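Local coordinates for flavin prenyltransferase UbiX (Methanocaldococcus jannaschii, PDB 6M8V), which catalyses transfer of a dimethylallyl group from dimethylallyl phosphate to N5 and C6 of reduced FMN, making the prenylated flavin cofactor used by UbiD decarboxylases, at the interface of chains A and B and the interface of chains A and C. Sequence-based numbering; all coordinates share one arbitrary frame. Chains: chain A/B/C, Flavin prenyltransferase UbiX.

Chain A meets two neighbours through different surfaces. Contacts 1 and 3 belong to the same A–B interface, their C-alpha centres about 12 Å apart, and share the 71-74 loop of chain B: residues 71 and 74 serve contact 1, residues 72 and 73 contact 3. Chain A answers with helix 156-171 and the tail beyond it. Contact 2, between A and C, uses helices 86-94 and 126-137; its C-alpha centre lies about 34 Å from that of contact 1 and about 25 Å from that of contact 3. Linking each subunit through separate surfaces is consistent with the twelve-subunit deposited assembly, as in known UbiX dodecamers.

Contact 1: the interface of chains A and B. Residues chain A 181; chain B 65-68, 70-71, 74.
The indole of A:Trp181, near the C-terminus of this UbiX/PAD1-family flavoprotein, is met mainly at its rim by segment 65-74 of chain B, including the short 3-10 helix 68-70. In the ring plane, along the edge, lie CA of B:Phe66 and the carbonyl oxygens of B:Ser67 and B:Pro68. The CH2 edge of the six-membered ring points at the face of the B:Phe66 phenyl, planes 61° apart, with A:Trp181 CH2 3.6 Å from B:Phe66 CD2; a flat phenyl suits receiving this edge. From one side of the indole plane B:Ser71 CB comes to 3.3 Å from A:Trp181 CD1, its small side chain allowing close approach. On the other side B:Asn74 ND2 stands 3.5 Å from A:Trp181 CD1. Tryptophan suits this place because it joins a broad apolar edge to one N-H. A:Trp181 NE1 donates to B:Ser67 O at 2.7 Å, a nearly straight bond that leaves in the ring plane yet reaches the oxygen from above the carbonyl plane. With CG anti to the backbone N (chi1 157°), the indole extends from the tail toward chain B. B:Asn74 ND2 donates in its amide plane to B:Pro68 O, tying the loop at B:Asn74 back to the start of the 3-10 helix. A:Trp181 is poorly ordered, so its fine geometry deserves caution.

Contact 2: the interface of chains A and C. Residues chain A 90, 94, 130-131; chain C 94, 134.
Direct hydrogen bonds from chain A converge on the backbone oxygen of C:Asn94. A:Ser90 OG donates to C:Asn94 O at 2.7 Å. A:Asn131 ND2 donates to C:Asn94 O at 3.3 Å from the opposite face of the carbonyl plane, so two donors clamp one acceptor. Serine suits its place because a short hydroxyl can reach the acceptor from a helix without bulk; with OG anti to the backbone N (chi1 163°) it is carried to the C:Asn94 oxygen. The amide of A:Asn131 supplies a second, flat donor, with the acceptor lying in its plane.

Two ordered waters, hydrogen-bonded to each other, carry further polar contact. Water 2 lies 2.9 Å from C:Asn94 OD1 and also touches A:Asn94 ND2 and A:Asn131 OD1. Water 1 joins C:Lys134 NZ, at 2.9 Å, to A:Asn131 OD1 and to OE1 of A:Glu130, a poorly ordered residue. C:Lys134 NZ and A:Glu130 OE1, 4.2 Å apart, thus face each other through water, and their opposite charges may still attract. The two Asn94 side chains pass with amide planes 81° apart. Within chain A, A:Asn94 ND2 donates to A:Ser90 O, which steadies that amide.

Asn94 ends helix 86-94, whose opposite end helps bind FMN; A:Glu130, A:Asn131 and C:Lys134 belong to helix 126-137 of their own chains.

Contact 3: the interface of chains A and B. Residues chain A 166, 170; chain B 72-73, 110-111.
A salt bridge between A:Arg166 and B:Glu111 spans the subunits. A:Arg166 NH2 and B:Glu111 OE2 are modelled 2.4 Å apart, very short, so the exact length is doubtful although the pairing is plain. NH2 comes from the syn side of OE2, and the two side chains cross at about a right angle: the guanidinium and carboxylate planes are tilted against each other by 41°, and NH2 meets OE2 rather than the two groups lying flat side by side. A second salt bridge lies within chain B, where B:Lys110 NZ lies 2.8 Å from B:Glu111 OE2, on that oxygen's anti lone pair. Two cationic groups thus share one oxygen, which would be expected to favour the ionised carboxylate. The lysine bends at its last torsion (chi4 74°) to bring the ammonium round to the glutamate and to the edge of the guanidinium.

A weak hydrogen bond runs from A:Arg166 NH1 to B:Gly72 O at 3.1 Å. B:Ser73 N lies over one face of the guanidinium, offset toward its rim. Arginine suits this place because its branched head can address the carboxylate and the loop with separate nitrogens.

A:Ile170 CD1, a methyl, lies against the carboxylate oxygen B:Glu111 OE1 at 3.2 Å, a close van der Waals contact.

A:Arg166 and A:Ile170 stand one turn apart on helix 156-171, opposite the end of helix 100-110 and the 72-73 loop of chain B. A:Arg166 is also predicted to bind dimethylallyl phosphate, which suggests that the interface borders the active site.

Contact 1: the interface of chains A and B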
ATOM      1  N   TRP A 181     -37.014   1.310 -14.744  1.00 59.52           N
ATOM      2  CA  TRP A 181     -37.317   0.227 -13.813  1.00 60.87           C
ATOM      3  C   TRP A 181     -38.742   0.335 -13.277  1.00 71.65           C
ATOM      4  O   TRP A 181     -39.484  -0.654 -13.251  1.00 72.50           O
ATOM      5  CB  TRP A 181     -36.295   0.225 -12.676  1.00 64.75           C
ATOM      6  CG  TRP A 181     -36.753  -0.434 -11.405  1.00 74.88           C
ATOM      7  CD1 TRP A 181     -36.637   0.068 -10.143  1.00 76.45           C
ATOM      8  CD2 TRP A 181     -37.384  -1.716 -11.270  1.00 85.93           C
ATOM      9  NE1 TRP A 181     -37.159  -0.815  -9.232  1.00 84.62           N
ATOM     10  CE2 TRP A 181     -37.627  -1.917  -9.899  1.00 89.04           C
ATOM     11  CE3 TRP A 181     -37.771  -2.713 -12.175  1.00 91.79           C
ATOM     12  CZ2 TRP A 181     -38.239  -3.065  -9.412  1.00 96.13           C
ATOM     13  CZ3 TRP A 181     -38.389  -3.846 -11.690  1.00 96.18           C
ATOM     14  CH2 TRP A 181     -38.618  -4.014 -10.320  1.00 98.16           C
TER
ATOM     15  N   PHE B  65     -37.223  -4.449  -2.599  1.00 43.79           N
ATOM     16  CA  PHE B  65     -36.302  -4.195  -3.698  1.00 52.31           C
ATOM     17  C   PHE B  65     -37.028  -3.850  -4.989  1.00 53.12           C
ATOM     18  O   PHE B  65     -36.403  -3.326  -5.916  1.00 58.08           O
ATOM     19  CB  PHE B  65     -35.368  -5.388  -3.899  1.00 60.76           C
ATOM     20  CG  PHE B  65     -34.089  -5.276  -3.122  1.00 60.22           C
ATOM     21  CD1 PHE B  65     -33.162  -4.288  -3.428  1.00 50.21           C
ATOM     22  CD2 PHE B  65     -33.819  -6.140  -2.071  1.00 64.84           C
ATOM     23  CE1 PHE B  65     -31.989  -4.171  -2.709  1.00 45.84           C
ATOM     24  CE2 PHE B  65     -32.642  -6.031  -1.348  1.00 59.62           C
ATOM     25  CZ  PHE B  65     -31.726  -5.045  -1.668  1.00 51.65           C
ATOM     26  N   PHE B  66     -38.330  -4.100  -5.060  1.00 44.12           N
ATOM     27  CA  PHE B  66     -39.118  -3.653  -6.198  1.00 47.67           C
ATOM     28  C   PHE B  66     -39.465  -2.172  -6.124  1.00 50.17           C
ATOM     29  O   PHE B  66     -40.162  -1.671  -7.013  1.00 48.65           O
ATOM     30  CB  PHE B  66     -40.390  -4.496  -6.318  1.00 48.29           C
ATOM     31  CG  PHE B  66     -40.177  -5.793  -7.040  1.00 57.11           C
ATOM     32  CD1 PHE B  66     -39.350  -6.770  -6.506  1.00 64.15           C
ATOM     33  CD2 PHE B  66     -40.783  -6.031  -8.261  1.00 65.82           C
ATOM     34  CE1 PHE B  66     -39.141  -7.964  -7.170  1.00 68.16           C
ATOM     35  CE2 PHE B  66     -40.578  -7.226  -8.930  1.00 72.53           C
ATOM     36  CZ  PHE B  66     -39.756  -8.192  -8.383  1.00 70.60           C
ATOM     37  N   SER B  67     -38.993  -1.468  -5.097  1.00 48.31           N
ATOM     38  CA  SER B  67     -39.151  -0.027  -5.040  1.00 41.69           C
ATOM     39  C   SER B  67     -38.449   0.620  -6.234  1.00 41.89           C
ATOM     40  O   SER B  67     -37.430   0.114  -6.712  1.00 41.93           O
ATOM     41  CB  SER B  67     -38.579   0.513  -3.729  1.00 40.84           C
ATOM     42  OG  SER B  67     -38.204   1.874  -3.845  1.00 40.61           O
ATOM     43  N   PRO B  68     -38.989   1.721  -6.761  1.00 42.24           N
ATOM     44  CA  PRO B  68     -38.293   2.413  -7.859  1.00 42.64           C
ATOM     45  C   PRO B  68     -36.913   2.919  -7.475  1.00 46.61           C
ATOM     46  O   PRO B  68     -36.046   3.052  -8.350  1.00 42.47           O
ATOM     47  CB  PRO B  68     -39.249   3.563  -8.219  1.00 43.19           C
ATOM     48  CG  PRO B  68     -40.206   3.674  -7.059  1.00 42.83           C
ATOM     49  CD  PRO B  68     -40.322   2.294  -6.494  1.00 42.57           C
ATOM     50  N   ALA B  70     -34.595   1.371  -6.119  1.00 40.89           N
ATOM     51  CA  ALA B  70     -33.613   0.299  -6.189  1.00 40.96           C
ATOM     52  C   ALA B  70     -32.939   0.177  -7.549  1.00 41.80           C
ATOM     53  O   ALA B  70     -32.253  -0.822  -7.791  1.00 42.14           O
ATOM     54  CB  ALA B  70     -34.267  -1.035  -5.825  1.00 41.05           C
ATOM     55  N   SER B  71     -33.101   1.156  -8.434  1.00 34.77           N
ATOM     56  CA  SER B  71     -32.463   1.114  -9.741  1.00 34.06           C
ATOM     57  C   SER B  71     -31.883   2.475 -10.081  1.00 32.78           C
ATOM     58  O   SER B  71     -32.502   3.509  -9.807  1.00 31.62           O
ATOM     59  CB  SER B  71     -33.447   0.700 -10.831  1.00 35.03           C
ATOM     60  OG  SER B  71     -32.914   0.972 -12.115  1.00 37.77           O
ATOM     61  N   ASN B  74     -33.791   5.161 -12.280  1.00 39.59           N
ATOM     62  CA  ASN B  74     -34.558   6.209 -11.624  1.00 38.58           C
ATOM     63  C   ASN B  74     -33.614   7.174 -10.911  1.00 42.67           C
ATOM     64  O   ASN B  74     -32.497   6.821 -10.525  1.00 45.30           O
ATOM     65  CB  ASN B  74     -35.564   5.606 -10.641  1.00 37.73           C
ATOM     66  CG  ASN B  74     -36.556   4.680 -11.325  1.00 40.74           C
ATOM     67  OD1 ASN B  74     -37.057   4.988 -12.404  1.00 39.26           O
ATOM     68  ND2 ASN B  74     -36.841   3.540 -10.703  1.00 41.57           N
TER

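Contact 2: the interface of chains A and C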
ATOM      1  N   SER A  90      -5.931   1.438 -20.922  1.00 12.89           N
ATOM      2  CA  SER A  90      -4.594   1.485 -20.343  1.00 12.55           C
ATOM      3  C   SER A  90      -3.971   2.865 -20.505  1.00 12.71           C
ATOM      4  O   SER A  90      -3.434   3.433 -19.546  1.00 12.43           O
ATOM      5  CB  SER A  90      -3.716   0.416 -20.994  1.00 12.52           C
ATOM      6  OG  SER A  90      -2.343   0.672 -20.764  1.00 12.34           O
ATOM      7  N   ASN A  94      -2.875   5.472 -17.467  1.00 12.03           N
ATOM      8  CA  ASN A  94      -1.463   5.765 -17.249  1.00 11.86           C
ATOM      9  C   ASN A  94      -1.035   7.111 -17.818  1.00 12.92           C
ATOM     10  O   ASN A  94       0.129   7.491 -17.655  1.00 12.22           O
ATOM     11  CB  ASN A  94      -0.590   4.652 -17.833  1.00 11.80           C
ATOM     12  CG  ASN A  94      -0.657   3.364 -17.005  1.00 11.42           C
ATOM     13  OD1 ASN A  94      -0.098   3.297 -15.922  1.00 15.36           O
ATOM     14  ND2 ASN A  94      -1.334   2.346 -17.523  1.00 11.50           N
ATOM     15  N   GLU A 130      -7.761  -2.979 -12.613  1.00  4.39           N
ATOM     16  CA  GLU A 130      -7.013  -1.952 -11.896  1.00  8.16           C
ATOM     17  C   GLU A 130      -6.986  -0.637 -12.670  1.00  4.38           C
ATOM     18  O   GLU A 130      -7.011   0.446 -12.069  1.00  4.92           O
ATOM     19  CB  GLU A 130      -5.594  -2.438 -11.609  1.00  8.37           C
ATOM     20  CG  GLU A 130      -4.898  -1.658 -10.499  1.00 52.10           C
ATOM     21  CD  GLU A 130      -4.130  -0.456 -11.021  1.00 63.29           C
ATOM     22  OE1 GLU A 130      -3.556  -0.556 -12.127  1.00 68.51           O
ATOM     23  OE2 GLU A 130      -4.094   0.585 -10.327  1.00 66.38           O
ATOM     24  N   ASN A 131      -6.916  -0.702 -13.998  1.00  7.69           N
ATOM     25  CA  ASN A 131      -6.963   0.530 -14.783  1.00  8.01           C
ATOM     26  C   ASN A 131      -8.315   1.213 -14.626  1.00  5.86           C
ATOM     27  O   ASN A 131      -8.387   2.438 -14.490  1.00  5.21           O
ATOM     28  CB  ASN A 131      -6.660   0.231 -16.256  1.00  5.78           C
ATOM     29  CG  ASN A 131      -5.188  -0.066 -16.502  1.00  9.53           C
ATOM     30  OD1 ASN A 131      -4.334   0.312 -15.706  1.00  5.31           O
ATOM     31  ND2 ASN A 131      -4.886  -0.735 -17.614  1.00  5.90           N
TER
ATOM     32  N   ASN C  94       1.094  -3.088 -18.236  1.00 12.03           N
ATOM     33  CA  ASN C  94       0.106  -2.021 -18.134  1.00 11.86           C
ATOM     34  C   ASN C  94      -1.092  -2.221 -19.053  1.00 12.92           C
ATOM     35  O   ASN C  94      -2.018  -1.404 -19.020  1.00 12.22           O
ATOM     36  CB  ASN C  94       0.755  -0.663 -18.412  1.00 11.80           C
ATOM     37  CG  ASN C  94       1.664  -0.206 -17.266  1.00 11.42           C
ATOM     38  OD1 ASN C  94       1.183   0.188 -16.216  1.00 15.36           O
ATOM     39  ND2 ASN C  94       2.974  -0.254 -17.476  1.00 11.50           N
ATOM     40  N   LYS C 134       4.555  -7.460 -11.065  1.00  4.34           N
ATOM     41  CA  LYS C 134       3.121  -7.407 -11.333  1.00  9.77           C
ATOM     42  C   LYS C 134       2.670  -8.583 -12.193  1.00 11.47           C
ATOM     43  O   LYS C 134       1.670  -9.242 -11.888  1.00  4.76           O
ATOM     44  CB  LYS C 134       2.759  -6.081 -12.011  1.00  6.52           C
ATOM     45  CG  LYS C 134       1.261  -5.908 -12.296  1.00 16.67           C
ATOM     46  CD  LYS C 134       0.967  -4.507 -12.824  1.00 24.34           C
ATOM     47  CE  LYS C 134      -0.440  -4.381 -13.372  1.00 31.34           C
ATOM     48  NZ  LYS C 134      -0.690  -3.027 -13.980  1.00 29.34           N
TER
HETATM   49  O   HOH W   1      -3.426  -2.133 -14.305  1.00 25.52           O
HETATM   50  O   HOH W   2      -1.652  -0.085 -15.627  1.00 29.85           O

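Contact 3: the interface of chains A and B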
ATOM      1  N   ARG A 166     -28.817   5.084 -20.804  1.00 29.84           N
ATOM      2  CA  ARG A 166     -28.070   5.210 -19.557  1.00 26.03           C
ATOM      3  C   ARG A 166     -26.912   6.190 -19.704  1.00 25.08           C
ATOM      4  O   ARG A 166     -26.606   6.943 -18.773  1.00 29.21           O
ATOM      5  CB  ARG A 166     -27.563   3.838 -19.112  1.00 25.43           C
ATOM      6  CG  ARG A 166     -28.667   2.867 -18.745  1.00 28.97           C
ATOM      7  CD  ARG A 166     -29.432   3.354 -17.531  1.00 35.98           C
ATOM      8  NE  ARG A 166     -28.688   3.093 -16.306  1.00 41.97           N
ATOM      9  CZ  ARG A 166     -28.632   3.932 -15.278  1.00 48.49           C
ATOM     10  NH1 ARG A 166     -29.278   5.089 -15.332  1.00 45.39           N
ATOM     11  NH2 ARG A 166     -27.927   3.614 -14.201  1.00 53.54           N
ATOM     12  N   ILE A 170     -26.328   9.656 -17.486  1.00 33.33           N
ATOM     13  CA  ILE A 170     -25.101  10.123 -16.839  1.00 23.24           C
ATOM     14  C   ILE A 170     -24.718  11.514 -17.332  1.00 26.32           C
ATOM     15  O   ILE A 170     -24.184  12.330 -16.571  1.00 30.47           O
ATOM     16  CB  ILE A 170     -23.962   9.107 -17.075  1.00 23.40           C
ATOM     17  CG1 ILE A 170     -24.283   7.772 -16.400  1.00 24.64           C
ATOM     18  CG2 ILE A 170     -22.646   9.637 -16.555  1.00 24.64           C
ATOM     19  CD1 ILE A 170     -24.241   7.837 -14.881  1.00 23.82           C
TER
ATOM     20  N   GLY B  72     -30.696   2.465 -10.691  1.00 28.24           N
ATOM     21  CA  GLY B  72     -30.087   3.699 -11.154  1.00 30.81           C
ATOM     22  C   GLY B  72     -30.818   4.343 -12.311  1.00 38.50           C
ATOM     23  O   GLY B  72     -30.605   5.530 -12.580  1.00 41.04           O
ATOM     24  N   SER B  73     -31.673   3.585 -13.003  1.00 40.39           N
ATOM     25  CA  SER B  73     -32.471   4.166 -14.077  1.00 37.64           C
ATOM     26  C   SER B  73     -33.407   5.248 -13.549  1.00 41.27           C
ATOM     27  O   SER B  73     -33.787   6.159 -14.294  1.00 47.95           O
ATOM     28  CB  SER B  73     -33.268   3.074 -14.791  1.00 31.68           C
ATOM     29  OG  SER B  73     -34.230   2.489 -13.924  1.00 31.62           O
ATOM     30  N   LYS B 110     -22.406   4.999  -7.710  1.00 15.32           N
ATOM     31  CA  LYS B 110     -22.154   4.720  -9.121  1.00 23.35           C
ATOM     32  C   LYS B 110     -22.726   5.811 -10.022  1.00 20.31           C
ATOM     33  O   LYS B 110     -22.127   6.124 -11.056  1.00 15.85           O
ATOM     34  CB  LYS B 110     -22.702   3.343  -9.512  1.00 22.46           C
ATOM     35  CG  LYS B 110     -24.213   3.255  -9.737  1.00 23.24           C
ATOM     36  CD  LYS B 110     -24.670   1.793  -9.740  1.00 19.71           C
ATOM     37  CE  LYS B 110     -26.139   1.637 -10.123  1.00 22.89           C
ATOM     38  NZ  LYS B 110     -26.376   1.849 -11.577  1.00 22.03           N
ATOM     39  N   GLU B 111     -23.854   6.416  -9.649  1.00 22.89           N
ATOM     40  CA  GLU B 111     -24.443   7.490 -10.444  1.00 26.36           C
ATOM     41  C   GLU B 111     -23.898   8.862 -10.071  1.00 30.30           C
ATOM     42  O   GLU B 111     -24.345   9.866 -10.637  1.00 32.42           O
ATOM     43  CB  GLU B 111     -25.972   7.487 -10.306  1.00 24.36           C
ATOM     44  CG  GLU B 111     -26.648   6.149 -10.619  1.00 21.11           C
ATOM     45  CD  GLU B 111     -26.583   5.763 -12.093  1.00 29.84           C
ATOM     46  OE1 GLU B 111     -26.490   6.665 -12.950  1.00 39.87           O
ATOM     47  OE2 GLU B 111     -26.639   4.552 -12.398  1.00 26.31           O
TER